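Local atomic coordinates of translation initiation factor eIF2B subunit beta (Schizosaccharomyces pombe, PDB entry 5B04), a protein that forms part of the eIF2B complex, which catalyses the exchange of GDP for GTP on the gamma subunit of initiation factor eIF2. Residues Asn83-Glu94 / Asn389-Leu399. Residues are numbered along the deposited sequence; the frame is centred on the assembly and turned at random.
Sequences NIIRRILRLIRE and NDTYDASDTIL
R86 and R90, one turn apart on helix 79-102, bring their CA atoms to 6.0 Å from the CA atoms of Y392 and D393 respectively, the closest backbone approaches of segment 389-399 to this helix. The R86 chain, extended from CG to NE (chi2 179°, chi3 -178°), passes one face of the Y392 ring with CD and then grips tail carbonyls: NE donates to D396 O (2.6 Å) and NH2 to T397 O (3.2 Å), both from above the carbonyl planes. With an alanine at R86, the D396 and T397 carbonyls would probably lose these donors and the Y392 ring the chain across its face. R87 CG lies at the ring edge, 3.9 Å from Y392 CE1, while Y392 OH bonds to L322 O. R90 reaches back toward helix 384-391, where NH1 donates to N389 O (3.1 Å) and weakly to Y392 O, with D390 O over the guanidinium face. R93 forms a salt bridge with D396: R93 NH2 donates to D396 OD2 (2.7 Å), which accepts on its syn lone pair, and the two planes are only 11° apart. At the chain terminus, L399 CD2 packs on I85 CG2 (3.7 Å). The tail thus ties helix 384-391 to the N-terminal helical region: L399 also touches V72 of helix 57-74, whereas I84 and R87 of helix 79-102 contact helices 34-51 and 176-190, respectively.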
loop_
_atom_site.group_PDB
_atom_site.type_symbol
_atom_site.label_atom_id
_atom_site.label_comp_id
_atom_site.label_asym_id
_atom_site.label_seq_id
_atom_site.Cartn_x
_atom_site.Cartn_y
_atom_site.Cartn_z
ATOM N N ASN C 83 -33.702 -6.738 -12.857
ATOM C CA ASN C 83 -33.369 -7.744 -11.856
ATOM C C ASN C 83 -34.608 -8.253 -11.131
ATOM O O ASN C 83 -34.759 -9.455 -10.913
ATOM C CB ASN C 83 -32.367 -7.184 -10.846
ATOM C CG ASN C 83 -31.007 -6.920 -11.461
ATOM O OD1 ASN C 83 -30.685 -7.442 -12.529
ATOM N ND2 ASN C 83 -30.197 -6.113 -10.785
ATOM N N ILE C 84 -35.492 -7.331 -10.761
ATOM C CA ILE C 84 -36.748 -7.687 -10.111
ATOM C C ILE C 84 -37.596 -8.555 -11.037
ATOM O O ILE C 84 -38.208 -9.530 -10.601
ATOM C CB ILE C 84 -37.544 -6.433 -9.693
ATOM C CG1 ILE C 84 -36.768 -5.638 -8.643
ATOM C CG2 ILE C 84 -38.913 -6.815 -9.153
ATOM C CD1 ILE C 84 -36.389 -6.448 -7.422
ATOM N N ILE C 85 -37.612 -8.200 -12.319
ATOM C CA ILE C 85 -38.330 -8.975 -13.324
ATOM C C ILE C 85 -37.812 -10.408 -13.378
ATOM O O ILE C 85 -38.591 -11.360 -13.382
ATOM C CB ILE C 85 -38.207 -8.342 -14.727
ATOM C CG1 ILE C 85 -38.698 -6.893 -14.712
ATOM C CG2 ILE C 85 -38.977 -9.159 -15.754
ATOM C CD1 ILE C 85 -40.166 -6.749 -14.379
ATOM N N ARG C 86 -36.489 -10.551 -13.407
ATOM C CA ARG C 86 -35.855 -11.863 -13.490
ATOM C C ARG C 86 -36.137 -12.710 -12.253
ATOM O O ARG C 86 -36.250 -13.933 -12.343
ATOM C CB ARG C 86 -34.345 -11.715 -13.686
ATOM C CG ARG C 86 -33.947 -11.078 -15.007
ATOM C CD ARG C 86 -32.436 -10.949 -15.121
ATOM N NE ARG C 86 -32.034 -10.294 -16.362
ATOM C CZ ARG C 86 -31.777 -8.994 -16.472
ATOM N NH1 ARG C 86 -31.880 -8.204 -15.412
ATOM N NH2 ARG C 86 -31.417 -8.483 -17.642
ATOM N N ARG C 87 -36.245 -12.059 -11.099
ATOM C CA ARG C 87 -36.551 -12.760 -9.858
ATOM C C ARG C 87 -37.953 -13.353 -9.900
ATOM O O ARG C 87 -38.156 -14.521 -9.568
ATOM C CB ARG C 87 -36.422 -11.824 -8.654
ATOM C CG ARG C 87 -35.001 -11.390 -8.343
ATOM C CD ARG C 87 -34.856 -11.051 -6.871
ATOM N NE ARG C 87 -35.096 -12.220 -6.028
ATOM C CZ ARG C 87 -35.098 -12.197 -4.700
ATOM N NH1 ARG C 87 -34.876 -11.062 -4.052
ATOM N NH2 ARG C 87 -35.325 -13.312 -4.018
ATOM N N ILE C 88 -38.916 -12.536 -10.314
ATOM C CA ILE C 88 -40.310 -12.953 -10.384
ATOM C C ILE C 88 -40.503 -14.059 -11.419
ATOM O O ILE C 88 -41.309 -14.968 -11.224
ATOM C CB ILE C 88 -41.227 -11.759 -10.712
ATOM C CG1 ILE C 88 -41.041 -10.658 -9.667
ATOM C CG2 ILE C 88 -42.684 -12.191 -10.768
ATOM C CD1 ILE C 88 -41.824 -9.404 -9.954
ATOM N N LEU C 89 -39.752 -13.987 -12.513
ATOM C CA LEU C 89 -39.821 -15.013 -13.548
ATOM C C LEU C 89 -39.345 -16.367 -13.026
ATOM O O LEU C 89 -39.942 -17.398 -13.329
ATOM C CB LEU C 89 -38.999 -14.603 -14.772
ATOM C CG LEU C 89 -39.608 -13.527 -15.671
ATOM C CD1 LEU C 89 -38.692 -13.225 -16.845
ATOM C CD2 LEU C 89 -40.986 -13.950 -16.158
ATOM N N ARG C 90 -38.271 -16.361 -12.241
ATOM C CA ARG C 90 -37.765 -17.594 -11.648
ATOM C C ARG C 90 -38.678 -18.039 -10.510
ATOM O O ARG C 90 -38.810 -19.232 -10.232
ATOM C CB ARG C 90 -36.330 -17.411 -11.145
ATOM C CG ARG C 90 -35.754 -18.649 -10.472
ATOM C CD ARG C 90 -34.245 -18.571 -10.321
ATOM N NE ARG C 90 -33.726 -19.705 -9.563
ATOM C CZ ARG C 90 -32.528 -20.249 -9.753
ATOM N NH1 ARG C 90 -31.719 -19.767 -10.687
ATOM N NH2 ARG C 90 -32.141 -21.279 -9.013
ATOM N N LEU C 91 -39.308 -17.065 -9.860
ATOM C CA LEU C 91 -40.297 -17.338 -8.825
ATOM C C LEU C 91 -41.429 -18.170 -9.414
ATOM O O LEU C 91 -41.851 -19.162 -8.828
ATOM C CB LEU C 91 -40.834 -16.027 -8.243
ATOM C CG LEU C 91 -41.524 -15.985 -6.875
ATOM C CD1 LEU C 91 -41.657 -14.537 -6.441
ATOM C CD2 LEU C 91 -42.891 -16.655 -6.882
ATOM N N ILE C 92 -41.935 -17.768 -10.556
ATOM C CA ILE C 92 -42.957 -18.560 -11.176
ATOM C C ILE C 92 -42.497 -19.927 -11.643
ATOM O O ILE C 92 -43.115 -20.916 -11.308
ATOM C CB ILE C 92 -43.490 -17.804 -12.382
ATOM C CG1 ILE C 92 -44.029 -16.457 -11.940
ATOM C CG2 ILE C 92 -44.577 -18.590 -13.065
ATOM C CD1 ILE C 92 -44.191 -15.493 -13.080
ATOM N N ARG C 93 -41.388 -19.994 -12.361
ATOM C CA ARG C 93 -41.027 -21.246 -12.986
ATOM C C ARG C 93 -40.747 -22.271 -11.941
ATOM O O ARG C 93 -41.235 -23.381 -12.001
ATOM C CB ARG C 93 -39.784 -21.080 -13.835
ATOM C CG ARG C 93 -39.819 -19.897 -14.770
ATOM C CD ARG C 93 -39.230 -20.276 -16.111
ATOM N NE ARG C 93 -38.674 -19.149 -16.843
ATOM C CZ ARG C 93 -37.949 -18.184 -16.297
ATOM N NH1 ARG C 93 -37.701 -18.194 -15.002
ATOM N NH2 ARG C 93 -37.474 -17.200 -17.044
ATOM N N GLU C 94 -39.963 -21.888 -10.956
ATOM C CA GLU C 94 -39.576 -22.830 -9.940
ATOM C C GLU C 94 -40.769 -23.243 -9.121
ATOM O O GLU C 94 -40.922 -24.403 -8.796
ATOM C CB GLU C 94 -38.442 -22.278 -9.079
ATOM C CG GLU C 94 -37.307 -21.653 -9.884
ATOM C CD GLU C 94 -36.169 -22.613 -10.207
ATOM O OE1 GLU C 94 -35.572 -23.185 -9.271
ATOM O OE2 GLU C 94 -35.855 -22.783 -11.402
ATOM N N ASN C 389 -26.192 -17.255 -10.774
ATOM C CA ASN C 389 -26.739 -18.546 -11.177
ATOM C C ASN C 389 -27.789 -19.063 -10.197
ATOM O O ASN C 389 -28.645 -19.869 -10.561
ATOM C CB ASN C 389 -25.617 -19.578 -11.322
ATOM C CG ASN C 389 -24.759 -19.343 -12.552
ATOM O OD1 ASN C 389 -24.894 -18.327 -13.235
ATOM N ND2 ASN C 389 -23.868 -20.286 -12.840
ATOM N N ASP C 390 -27.720 -18.591 -8.956
ATOM C CA ASP C 390 -28.626 -19.050 -7.908
ATOM C C ASP C 390 -29.871 -18.174 -7.778
ATOM O O ASP C 390 -30.856 -18.580 -7.164
ATOM C CB ASP C 390 -27.896 -19.103 -6.564
ATOM C CG ASP C 390 -26.890 -20.236 -6.489
ATOM O OD1 ASP C 390 -26.366 -20.642 -7.547
ATOM O OD2 ASP C 390 -26.622 -20.720 -5.369
ATOM N N THR C 391 -29.827 -16.976 -8.354
ATOM C CA THR C 391 -30.928 -16.029 -8.203
ATOM C C THR C 391 -31.685 -15.778 -9.506
ATOM O O THR C 391 -32.841 -15.354 -9.485
ATOM C CB THR C 391 -30.430 -14.677 -7.653
ATOM O OG1 THR C 391 -29.348 -14.199 -8.461
ATOM C CG2 THR C 391 -29.951 -14.830 -6.216
ATOM N N TYR C 392 -31.036 -16.038 -10.639
ATOM C CA TYR C 392 -31.662 -15.825 -11.941
ATOM C C TYR C 392 -31.650 -17.085 -12.799
ATOM O O TYR C 392 -30.721 -17.889 -12.726
ATOM C CB TYR C 392 -30.957 -14.701 -12.706
ATOM C CG TYR C 392 -30.857 -13.387 -11.967
ATOM C CD1 TYR C 392 -31.917 -12.908 -11.207
ATOM C CD2 TYR C 392 -29.702 -12.622 -12.037
ATOM C CE1 TYR C 392 -31.823 -11.704 -10.532
ATOM C CE2 TYR C 392 -29.599 -11.419 -11.367
ATOM C CZ TYR C 392 -30.661 -10.964 -10.616
ATOM O OH TYR C 392 -30.559 -9.766 -9.949
ATOM N N ASP C 393 -32.687 -17.250 -13.616
ATOM C CA ASP C 393 -32.663 -18.252 -14.672
ATOM C C ASP C 393 -31.881 -17.681 -15.849
ATOM O O ASP C 393 -32.032 -16.507 -16.187
ATOM C CB ASP C 393 -34.079 -18.651 -15.093
ATOM C CG ASP C 393 -34.791 -19.478 -14.040
ATOM O OD1 ASP C 393 -34.123 -20.298 -13.374
ATOM O OD2 ASP C 393 -36.018 -19.311 -13.878
ATOM N N ALA C 394 -31.044 -18.511 -16.464
ATOM C CA ALA C 394 -30.108 -18.049 -17.487
ATOM C C ALA C 394 -30.800 -17.455 -18.713
ATOM O O ALA C 394 -30.228 -16.614 -19.407
ATOM C CB ALA C 394 -29.195 -19.191 -17.907
ATOM N N SER C 395 -32.028 -17.888 -18.973
ATOM C CA SER C 395 -32.767 -17.436 -20.149
ATOM C C SER C 395 -33.148 -15.959 -20.064
ATOM O O SER C 395 -33.369 -15.307 -21.084
ATOM C CB SER C 395 -34.028 -18.279 -20.340
ATOM O OG SER C 395 -34.962 -18.037 -19.302
ATOM N N ASP C 396 -33.218 -15.438 -18.843
ATOM C CA ASP C 396 -33.702 -14.081 -18.615
ATOM C C ASP C 396 -32.592 -13.035 -18.679
ATOM O O ASP C 396 -32.803 -11.879 -18.310
ATOM C CB ASP C 396 -34.408 -13.997 -17.260
ATOM C CG ASP C 396 -35.429 -15.101 -17.067
ATOM O OD1 ASP C 396 -36.022 -15.546 -18.072
ATOM O OD2 ASP C 396 -35.635 -15.525 -15.910
ATOM N N THR C 397 -31.413 -13.438 -19.145
ATOM C CA THR C 397 -30.281 -12.522 -19.247
ATOM C C THR C 397 -30.568 -11.395 -20.235
ATOM O O THR C 397 -30.211 -10.242 -19.993
ATOM C CB THR C 397 -28.997 -13.256 -19.671
ATOM O OG1 THR C 397 -29.300 -14.183 -20.720
ATOM C CG2 THR C 397 -28.409 -14.013 -18.490
ATOM N N ILE C 398 -31.213 -11.732 -21.347
ATOM C CA ILE C 398 -31.685 -10.723 -22.287
ATOM C C ILE C 398 -33.201 -10.608 -22.189
ATOM O O ILE C 398 -33.929 -11.547 -22.513
ATOM C CB ILE C 398 -31.279 -11.045 -23.736
ATOM C CG1 ILE C 398 -29.756 -11.014 -23.880
ATOM C CG2 ILE C 398 -31.919 -10.055 -24.697
ATOM C CD1 ILE C 398 -29.274 -11.177 -25.306
ATOM N N LEU C 399 -33.669 -9.450 -21.738
ATOM C CA LEU C 399 -35.083 -9.254 -21.453
ATOM C C LEU C 399 -35.800 -8.540 -22.595
ATOM O O LEU C 399 -35.506 -7.384 -22.902
ATOM C CB LEU C 399 -35.245 -8.467 -20.150
ATOM C CG LEU C 399 -36.253 -9.003 -19.133
ATOM C CD1 LEU C 399 -36.183 -10.519 -19.058
ATOM C CD2 LEU C 399 -35.986 -8.393 -17.769
#